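Local structure of 3-hydroxyisobutyryl-CoA hydrolase (Mycobacterium thermoresistibile, 4HDT) at residues 92-103 with 343-351; 262-270 with 321-329. The protein probably hydrolyses 3-hydroxy-2-methylpropanoyl-CoA to 3-hydroxy-2-methylpropanoate and free CoA, as a member of the crotonase-like enoyl-CoA hydratase/isomerase family. All coordinates share one frame; numbering follows the deposited sequence.

Interaction 1: 92-103 with 343-351; sequences FDEYRLNAHIGR and DPELTFEGE. With ZN (zinc ion), chain B.
Arg96 fastens the C-terminal tail to helix 85-103 by its guanidinium edge. NH1 donates to Thr347 O at 2.9 Å, from a position above that carbonyl's plane, and also to Glu349 O, which NH2 grips as well at 3.1 Å. Both oxygens lie close to the guanidinium plane, and a bend at chi3 (56°) turns the group toward the tail; arginine suits a tail without regular structure because one flat group can serve two carbonyls. One helical turn on from Arg96, at His100, the end of the tail is joined through a metal. Zinc is bound by His100 NE2 at 2.1 Å and Glu351 OE1 at 2.0 Å. The other carboxylate oxygen, Glu351 OE2, forms a salt bridge with Arg103 NH2 at 3.0 Å, with guanidinium and carboxylate planes 83° apart.

In this crotonase-like protein the tail runs alongside helix 85-103, with the ends of Leu346 and Phe348 reaching the helix. Leu346 splits its branches: CD1 lies over one face of the Phe92 ring in a CH-pi contact, 4.1 Å from the centroid, while CD2 meets Tyr95 CB. Phe348 sets CE2 against Ala99 CB at 3.7 Å, where a small residue admits the ring.

Farther out, Glu49 of helix 35-49 also binds the zinc, Glu286 takes Arg103 NH1, and Leu289 backs Leu346 and Ala99.

Interaction 2: 262-270 with 321-329; sequences ATRSPIALS and KWRPATLAE
Trp322 lies with one face over Ser265, the indole resting face-on over the main chain. Ser265 CA sits 3.5 Å from the centroid of the five-membered ring and 9° off its normal, a CH-pi contact, while Ser265 CB lies beneath the six-membered ring. A small residue suits this place, since it lets the indole come down close to the main chain. Pro266 adds apolar contacts: its CD meets Trp322 CB at 3.7 Å, and its CB approaches Leu327 CD2. That methyl also touches Ser270 OG, one helical turn on. Pro266 CG lies against the carbonyl oxygens of Pro324 and Ala325.

The direct hydrogen bond across the contact comes from the indole's edge. Trp322 NE1 donates to Thr263 O at 3.0 Å, nearly straight at 168°; the oxygen lies in the ring plane, but the donor stands above the carbonyl plane. With CG anti to the carbonyl carbon (chi1 -57°), the indole lies across residues 263-265, its face on Ser265 and its NE1 edge at Thr263. A water adds a second polar link, accepting from Ile267 N and donating to Pro324 O, and so serves an amide in the first turn of the helix.

Within the helix start, Ser265 is the N-cap: its OG accepts from Ala268 N at 3.1 Å. Proline suits the following position, where a helix needs no amide donor. Ser270 OG and N both donate to Pro266 O, from opposite faces of its plane.

Asp304 of helix 303-313 bonds Ser265 OG and Arg323 N, tying both segments to that helix. Ile267 touches helix 332-336, and Leu327 reaches Val239 and Ile243, so the contact lies amid helices 239-249, 303-313 and 332-336, with Ser265 also bonded through its backbone to Val143.

Overall arrangement
Both contacts are partly buried and join a helix to a segment of loop or turn, but they hold different elements, their centres 30 Å apart and their nearest atoms about 13 Å apart. Along the chain, interaction 2 is nested within the loop closed by interaction 1. Interaction 1 runs along the side of helix 85-103 and relies on charge and metal at its exposed end, with an apolar patch backed by helix 285-299. Interaction 2 gathers at the N-terminus of helix 266-279, without salt bridge or metal, and depends on an indole, prolines, one direct hydrogen bond and a water; it lies away from the zinc sites.

Interaction 1: 92-103 with 343-351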
loop_
_atom_site.group_PDB
_atom_site.type_symbol
_atom_site.label_atom_id
_atom_site.label_comp_id
_atom_site.label_asym_id
_atom_site.label_seq_id
_atom_site.Cartn_x
_atom_site.Cartn_y
_atom_site.Cartn_z
ATOM N N PHE A 92 7.187 -7.875 10.430
ATOM C CA PHE A 92 6.502 -9.026 11.019
ATOM C C PHE A 92 5.179 -8.592 11.677
ATOM O O PHE A 92 4.118 -9.142 11.396
ATOM C CB PHE A 92 7.449 -9.717 12.019
ATOM C CG PHE A 92 7.037 -11.090 12.439
ATOM C CD1 PHE A 92 6.238 -11.284 13.533
ATOM C CD2 PHE A 92 7.510 -12.192 11.765
ATOM C CE1 PHE A 92 5.864 -12.567 13.936
ATOM C CE2 PHE A 92 7.146 -13.469 12.141
ATOM C CZ PHE A 92 6.315 -13.656 13.221
ATOM N N ASP A 93 5.223 -7.594 12.542
ATOM C CA ASP A 93 4.052 -7.081 13.227
ATOM C C ASP A 93 3.095 -6.350 12.266
ATOM O O ASP A 93 1.877 -6.474 12.370
ATOM C CB ASP A 93 4.470 -6.148 14.373
ATOM C CG ASP A 93 5.086 -6.895 15.545
ATOM O OD1 ASP A 93 4.795 -8.122 15.764
ATOM O OD2 ASP A 93 5.872 -6.265 16.313
ATOM N N GLU A 94 3.656 -5.606 11.314
ATOM C CA GLU A 94 2.823 -4.859 10.384
ATOM C C GLU A 94 2.032 -5.783 9.468
ATOM O O GLU A 94 0.837 -5.575 9.277
ATOM C CB GLU A 94 3.664 -3.914 9.531
ATOM C CG GLU A 94 2.849 -3.020 8.601
ATOM C CD GLU A 94 3.723 -2.178 7.710
ATOM O OE1 GLU A 94 4.760 -2.714 7.266
ATOM O OE2 GLU A 94 3.394 -1.006 7.430
ATOM N N TYR A 95 2.688 -6.798 8.951
ATOM C CA TYR A 95 2.017 -7.700 8.011
ATOM C C TYR A 95 0.988 -8.545 8.753
ATOM O O TYR A 95 -0.082 -8.841 8.227
ATOM C CB TYR A 95 2.961 -8.570 7.197
ATOM C CG TYR A 95 3.979 -7.826 6.308
ATOM C CD1 TYR A 95 3.996 -6.441 6.200
ATOM C CD2 TYR A 95 4.931 -8.526 5.626
ATOM C CE1 TYR A 95 4.952 -5.779 5.443
ATOM C CE2 TYR A 95 5.887 -7.883 4.849
ATOM C CZ TYR A 95 5.925 -6.522 4.786
ATOM O OH TYR A 95 6.947 -5.956 4.044
ATOM N N ARG A 96 1.258 -8.932 9.986
ATOM C CA ARG A 96 0.228 -9.558 10.784
ATOM C C ARG A 96 -1.004 -8.654 11.019
ATOM O O ARG A 96 -2.153 -9.119 10.960
ATOM C CB ARG A 96 0.835 -10.058 12.114
ATOM C CG ARG A 96 1.663 -11.341 11.927
ATOM C CD ARG A 96 2.657 -11.614 13.077
ATOM N NE ARG A 96 2.026 -11.673 14.369
ATOM C CZ ARG A 96 1.547 -12.782 14.952
ATOM N NH1 ARG A 96 1.602 -13.958 14.328
ATOM N NH2 ARG A 96 0.988 -12.726 16.163
ATOM N N LEU A 97 -0.768 -7.372 11.241
ATOM C CA LEU A 97 -1.841 -6.411 11.360
ATOM C C LEU A 97 -2.618 -6.308 10.044
ATOM O O LEU A 97 -3.858 -6.299 10.052
ATOM C CB LEU A 97 -1.296 -5.029 11.761
ATOM C CG LEU A 97 -2.265 -3.817 11.648
ATOM C CD1 LEU A 97 -3.452 -3.966 12.574
ATOM C CD2 LEU A 97 -1.540 -2.488 11.904
ATOM N N ASN A 98 -1.890 -6.199 8.933
ATOM C CA ASN A 98 -2.556 -6.119 7.587
ATOM C C ASN A 98 -3.513 -7.300 7.377
ATOM O O ASN A 98 -4.672 -7.134 6.968
ATOM C CB ASN A 98 -1.519 -6.063 6.433
ATOM C CG ASN A 98 -0.508 -4.925 6.541
ATOM O OD1 ASN A 98 0.690 -5.128 6.236
ATOM N ND2 ASN A 98 -0.957 -3.737 6.909
ATOM N N ALA A 99 -3.031 -8.498 7.676
ATOM C CA ALA A 99 -3.834 -9.725 7.575
ATOM C C ALA A 99 -5.018 -9.720 8.497
ATOM O O ALA A 99 -6.138 -10.106 8.119
ATOM C CB ALA A 99 -2.962 -10.929 7.802
ATOM N N HIS A 100 -4.804 -9.272 9.729
ATOM C CA HIS A 100 -5.915 -9.189 10.653
ATOM C C HIS A 100 -7.018 -8.237 10.238
ATOM O O HIS A 100 -8.178 -8.567 10.310
ATOM C CB HIS A 100 -5.479 -8.843 12.060
ATOM C CG HIS A 100 -6.463 -9.342 13.078
ATOM N ND1 HIS A 100 -6.459 -8.920 14.389
ATOM C CD2 HIS A 100 -7.478 -10.238 12.975
ATOM C CE1 HIS A 100 -7.418 -9.549 15.050
ATOM N NE2 HIS A 100 -8.045 -10.357 14.211
ATOM N N ILE A 101 -6.660 -7.087 9.722
ATOM C CA ILE A 101 -7.666 -6.170 9.141
ATOM C C ILE A 101 -8.415 -6.855 8.021
ATOM O O ILE A 101 -9.654 -6.766 7.943
ATOM C CB ILE A 101 -6.994 -4.873 8.631
ATOM C CG1 ILE A 101 -6.309 -4.111 9.795
ATOM C CG2 ILE A 101 -8.027 -3.983 7.947
ATOM C CD1 ILE A 101 -5.235 -3.122 9.318
ATOM N N GLY A 102 -7.679 -7.553 7.166
ATOM C CA GLY A 102 -8.275 -8.317 6.074
ATOM C C GLY A 102 -9.307 -9.366 6.482
ATOM O O GLY A 102 -10.325 -9.543 5.745
ATOM N N ARG A 103 -9.062 -10.092 7.586
ATOM C CA ARG A 103 -9.976 -11.088 8.160
ATOM C C ARG A 103 -11.037 -10.540 9.081
ATOM O O ARG A 103 -11.903 -11.280 9.547
ATOM C CB ARG A 103 -9.153 -12.024 9.090
ATOM C CG ARG A 103 -8.230 -12.900 8.338
ATOM C CD ARG A 103 -7.695 -14.011 9.240
ATOM N NE ARG A 103 -7.184 -13.601 10.553
ATOM C CZ ARG A 103 -5.932 -13.167 10.795
ATOM N NH1 ARG A 103 -5.019 -13.073 9.839
ATOM N NH2 ARG A 103 -5.589 -12.839 12.009
ATOM N N ASP A 343 14.163 -17.468 7.941
ATOM C CA ASP A 343 13.948 -18.222 9.175
ATOM C C ASP A 343 14.023 -17.245 10.336
ATOM O O ASP A 343 15.115 -16.779 10.671
ATOM C CB ASP A 343 14.992 -19.321 9.306
ATOM C CG ASP A 343 14.734 -20.242 10.499
ATOM O OD1 ASP A 343 13.907 -19.919 11.376
ATOM O OD2 ASP A 343 15.374 -21.302 10.583
ATOM N N PRO A 344 12.882 -16.964 10.997
ATOM C CA PRO A 344 11.600 -17.602 10.796
ATOM C C PRO A 344 10.872 -16.989 9.615
ATOM O O PRO A 344 11.074 -15.820 9.296
ATOM C CB PRO A 344 10.845 -17.283 12.095
ATOM C CG PRO A 344 11.367 -15.963 12.491
ATOM C CD PRO A 344 12.856 -16.067 12.175
ATOM N N GLU A 345 10.035 -17.794 8.989
ATOM C CA GLU A 345 9.076 -17.289 8.031
ATOM C C GLU A 345 8.017 -16.468 8.781
ATOM O O GLU A 345 7.850 -16.585 10.009
ATOM C CB GLU A 345 8.405 -18.438 7.298
ATOM C CG GLU A 345 9.342 -19.363 6.540
ATOM C CD GLU A 345 9.766 -18.877 5.163
ATOM O OE1 GLU A 345 9.363 -17.807 4.704
ATOM O OE2 GLU A 345 10.535 -19.597 4.503
ATOM N N LEU A 346 7.275 -15.642 8.044
ATOM C CA LEU A 346 6.179 -14.872 8.639
ATOM C C LEU A 346 5.090 -15.904 9.009
ATOM O O LEU A 346 4.742 -16.774 8.196
ATOM C CB LEU A 346 5.655 -13.840 7.627
ATOM C CG LEU A 346 4.417 -13.062 8.051
ATOM C CD1 LEU A 346 4.745 -12.158 9.216
ATOM C CD2 LEU A 346 3.835 -12.230 6.937
ATOM N N THR A 347 4.620 -15.830 10.251
ATOM C CA THR A 347 3.528 -16.685 10.739
ATOM C C THR A 347 2.432 -15.828 11.384
ATOM O O THR A 347 2.659 -14.674 11.762
ATOM C CB THR A 347 4.038 -17.728 11.758
ATOM O OG1 THR A 347 4.706 -17.057 12.841
ATOM C CG2 THR A 347 4.990 -18.650 11.066
ATOM N N PHE A 348 1.219 -16.395 11.456
ATOM C CA PHE A 348 0.023 -15.630 11.850
ATOM C C PHE A 348 -0.715 -16.186 13.054
ATOM O O PHE A 348 -1.880 -15.880 13.281
ATOM C CB PHE A 348 -0.929 -15.558 10.672
ATOM C CG PHE A 348 -0.322 -14.889 9.493
ATOM C CD1 PHE A 348 0.394 -15.636 8.571
ATOM C CD2 PHE A 348 -0.476 -13.541 9.290
ATOM C CE1 PHE A 348 0.986 -15.036 7.480
ATOM C CE2 PHE A 348 0.094 -12.940 8.197
ATOM C CZ PHE A 348 0.830 -13.682 7.286
ATOM N N GLU A 349 -0.047 -16.999 13.825
ATOM C CA GLU A 349 -0.727 -17.636 14.925
ATOM C C GLU A 349 -0.657 -16.707 16.156
ATOM O O GLU A 349 0.069 -15.680 16.125
ATOM C CB GLU A 349 -0.258 -19.095 14.999
ATOM C CG GLU A 349 -0.783 -19.818 13.732
ATOM C CD GLU A 349 -0.165 -21.176 13.421
ATOM O OE1 GLU A 349 0.131 -21.918 14.366
ATOM O OE2 GLU A 349 -0.030 -21.529 12.212
ATOM N N GLY A 350 -1.512 -16.946 17.155
ATOM C CA GLY A 350 -1.728 -16.006 18.289
ATOM C C GLY A 350 -3.050 -15.224 18.259
ATOM O O GLY A 350 -3.221 -14.208 18.941
ATOM N N GLU A 351 -3.992 -15.680 17.430
ATOM C CA GLU A 351 -5.257 -14.999 17.247
ATOM C C GLU A 351 -6.061 -14.867 18.562
ATOM O O GLU A 351 -6.014 -15.750 19.428
ATOM C CB GLU A 351 -6.036 -15.771 16.168
ATOM C CG GLU A 351 -7.475 -15.393 15.992
ATOM C CD GLU A 351 -7.673 -14.036 15.389
ATOM O OE1 GLU A 351 -8.713 -13.457 15.716
ATOM O OE2 GLU A 351 -6.819 -13.579 14.597
HETATM ZN ZN ZN B . -9.356 -11.943 14.570
#

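Interaction 2: 262-270 with 321-329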
loop_
_atom_site.group_PDB
_atom_site.type_symbol
_atom_site.label_atom_id
_atom_site.label_comp_id
_atom_site.label_asym_id
_atom_site.label_seq_id
_atom_site.Cartn_x
_atom_site.Cartn_y
_atom_site.Cartn_z
ATOM N N ALA A 262 11.600 4.277 -16.096
ATOM C CA ALA A 262 12.992 4.288 -16.396
ATOM C C ALA A 262 13.787 4.988 -15.318
ATOM O O ALA A 262 14.994 4.839 -15.289
ATOM C CB ALA A 262 13.211 4.934 -17.757
ATOM N N THR A 263 13.138 5.742 -14.433
ATOM C CA THR A 263 13.829 6.320 -13.266
ATOM C C THR A 263 13.912 5.392 -12.051
ATOM O O THR A 263 14.593 5.742 -11.078
ATOM C CB THR A 263 13.159 7.619 -12.755
ATOM O OG1 THR A 263 11.880 7.337 -12.139
ATOM C CG2 THR A 263 13.061 8.687 -13.884
ATOM N N ARG A 264 13.251 4.243 -12.096
ATOM C CA ARG A 264 13.095 3.405 -10.915
ATOM C C ARG A 264 14.202 2.390 -10.852
ATOM O O ARG A 264 14.950 2.168 -11.823
ATOM C CB ARG A 264 11.725 2.710 -10.921
ATOM C CG ARG A 264 10.510 3.579 -11.073
ATOM C CD ARG A 264 10.517 4.734 -10.118
ATOM N NE ARG A 264 9.219 5.366 -10.034
ATOM C CZ ARG A 264 8.955 6.440 -9.293
ATOM N NH1 ARG A 264 9.918 7.089 -8.640
ATOM N NH2 ARG A 264 7.731 6.909 -9.219
ATOM N N SER A 265 14.380 1.810 -9.662
ATOM C CA SER A 265 15.428 0.822 -9.466
ATOM C C SER A 265 15.244 -0.374 -10.384
ATOM O O SER A 265 14.175 -1.016 -10.304
ATOM C CB SER A 265 15.406 0.360 -7.992
ATOM O OG SER A 265 16.038 -0.881 -7.808
ATOM N N PRO A 266 16.254 -0.720 -11.228
ATOM C CA PRO A 266 16.094 -1.927 -12.083
ATOM C C PRO A 266 15.788 -3.224 -11.341
ATOM O O PRO A 266 14.853 -3.929 -11.705
ATOM C CB PRO A 266 17.418 -1.997 -12.847
ATOM C CG PRO A 266 17.780 -0.541 -13.007
ATOM C CD PRO A 266 17.406 0.087 -11.671
ATOM N N ILE A 267 16.504 -3.501 -10.245
ATOM C CA ILE A 267 16.249 -4.734 -9.514
ATOM C C ILE A 267 14.872 -4.678 -8.842
ATOM O O ILE A 267 14.111 -5.635 -8.929
ATOM C CB ILE A 267 17.374 -5.097 -8.521
ATOM C CG1 ILE A 267 17.172 -6.503 -7.947
ATOM C CG2 ILE A 267 17.467 -4.065 -7.403
ATOM C CD1 ILE A 267 17.146 -7.614 -8.970
ATOM N N ALA A 268 14.507 -3.538 -8.276
ATOM C CA ALA A 268 13.182 -3.431 -7.629
ATOM C C ALA A 268 12.025 -3.603 -8.649
ATOM O O ALA A 268 11.053 -4.276 -8.365
ATOM C CB ALA A 268 13.048 -2.133 -6.870
ATOM N N LEU A 269 12.176 -3.001 -9.814
ATOM C CA LEU A 269 11.201 -3.140 -10.906
ATOM C C LEU A 269 11.038 -4.607 -11.254
ATOM O O LEU A 269 9.910 -5.083 -11.375
ATOM C CB LEU A 269 11.640 -2.398 -12.178
ATOM C CG LEU A 269 11.463 -0.884 -12.121
ATOM C CD1 LEU A 269 12.322 -0.228 -13.217
ATOM C CD2 LEU A 269 9.992 -0.456 -12.143
ATOM N N SER A 270 12.165 -5.297 -11.397
ATOM C CA SER A 270 12.177 -6.700 -11.835
ATOM C C SER A 270 11.529 -7.594 -10.787
ATOM O O SER A 270 10.776 -8.511 -11.107
ATOM C CB SER A 270 13.599 -7.151 -12.135
ATOM O OG SER A 270 14.223 -6.300 -13.096
ATOM N N LYS A 321 21.684 6.452 -7.543
ATOM C CA LYS A 321 22.568 5.747 -8.456
ATOM C C LYS A 321 22.374 4.272 -8.231
ATOM O O LYS A 321 22.939 3.679 -7.294
ATOM C CB LYS A 321 24.055 6.129 -8.211
ATOM N N TRP A 322 21.524 3.680 -9.059
ATOM C CA TRP A 322 21.109 2.325 -8.838
ATOM C C TRP A 322 22.204 1.365 -9.274
ATOM O O TRP A 322 22.955 1.624 -10.239
ATOM C CB TRP A 322 19.850 2.017 -9.647
ATOM C CG TRP A 322 18.640 2.890 -9.406
ATOM C CD1 TRP A 322 17.932 3.571 -10.360
ATOM C CD2 TRP A 322 17.927 3.062 -8.183
ATOM N NE1 TRP A 322 16.856 4.189 -9.807
ATOM C CE2 TRP A 322 16.809 3.886 -8.465
ATOM C CE3 TRP A 322 18.134 2.631 -6.873
ATOM C CZ2 TRP A 322 15.896 4.284 -7.486
ATOM C CZ3 TRP A 322 17.224 3.024 -5.894
ATOM C CH2 TRP A 322 16.110 3.841 -6.202
ATOM N N ARG A 323 22.256 0.224 -8.606
ATOM C CA ARG A 323 23.226 -0.822 -8.897
ATOM C C ARG A 323 22.531 -2.169 -8.689
ATOM O O ARG A 323 22.154 -2.481 -7.561
ATOM C CB ARG A 323 24.439 -0.653 -7.946
ATOM N N PRO A 324 22.315 -2.967 -9.762
ATOM C CA PRO A 324 22.670 -2.710 -11.159
ATOM C C PRO A 324 22.002 -1.494 -11.765
ATOM O O PRO A 324 20.842 -1.196 -11.477
ATOM C CB PRO A 324 22.199 -3.971 -11.894
ATOM C CG PRO A 324 21.181 -4.573 -11.007
ATOM C CD PRO A 324 21.615 -4.259 -9.615
ATOM N N ALA A 325 22.731 -0.827 -12.657
ATOM C CA ALA A 325 22.280 0.451 -13.187
ATOM C C ALA A 325 21.286 0.277 -14.333
ATOM O O ALA A 325 20.574 1.204 -14.664
ATOM C CB ALA A 325 23.464 1.278 -13.657
ATOM N N THR A 326 21.261 -0.899 -14.942
ATOM C CA THR A 326 20.381 -1.136 -16.091
ATOM C C THR A 326 19.654 -2.455 -15.924
ATOM O O THR A 326 20.166 -3.373 -15.290
ATOM C CB THR A 326 21.184 -1.181 -17.417
ATOM O OG1 THR A 326 22.042 -2.340 -17.452
ATOM C CG2 THR A 326 22.027 0.049 -17.563
ATOM N N LEU A 327 18.465 -2.552 -16.522
ATOM C CA LEU A 327 17.716 -3.804 -16.540
ATOM C C LEU A 327 18.471 -4.952 -17.203
ATOM O O LEU A 327 18.333 -6.089 -16.811
ATOM C CB LEU A 327 16.383 -3.607 -17.250
ATOM C CG LEU A 327 15.396 -2.748 -16.472
ATOM C CD1 LEU A 327 14.313 -2.216 -17.386
ATOM C CD2 LEU A 327 14.736 -3.558 -15.365
ATOM N N ALA A 328 19.275 -4.644 -18.214
ATOM C CA ALA A 328 20.025 -5.669 -18.915
ATOM C C ALA A 328 21.012 -6.412 -18.011
ATOM O O ALA A 328 21.351 -7.559 -18.285
ATOM C CB ALA A 328 20.758 -5.048 -20.105
ATOM N N GLU A 329 21.449 -5.757 -16.930
ATOM C CA GLU A 329 22.363 -6.352 -15.933
ATOM C C GLU A 329 21.647 -7.169 -14.832
ATOM O O GLU A 329 22.292 -7.749 -13.973
ATOM C CB GLU A 329 23.219 -5.259 -15.280
ATOM C CG GLU A 329 24.060 -4.424 -16.241
ATOM C CD GLU A 329 24.625 -3.190 -15.568
ATOM O OE1 GLU A 329 24.114 -2.069 -15.771
ATOM O OE2 GLU A 329 25.571 -3.343 -14.781
HETATM O O HOH W 1 19.027 -2.271 -9.663
#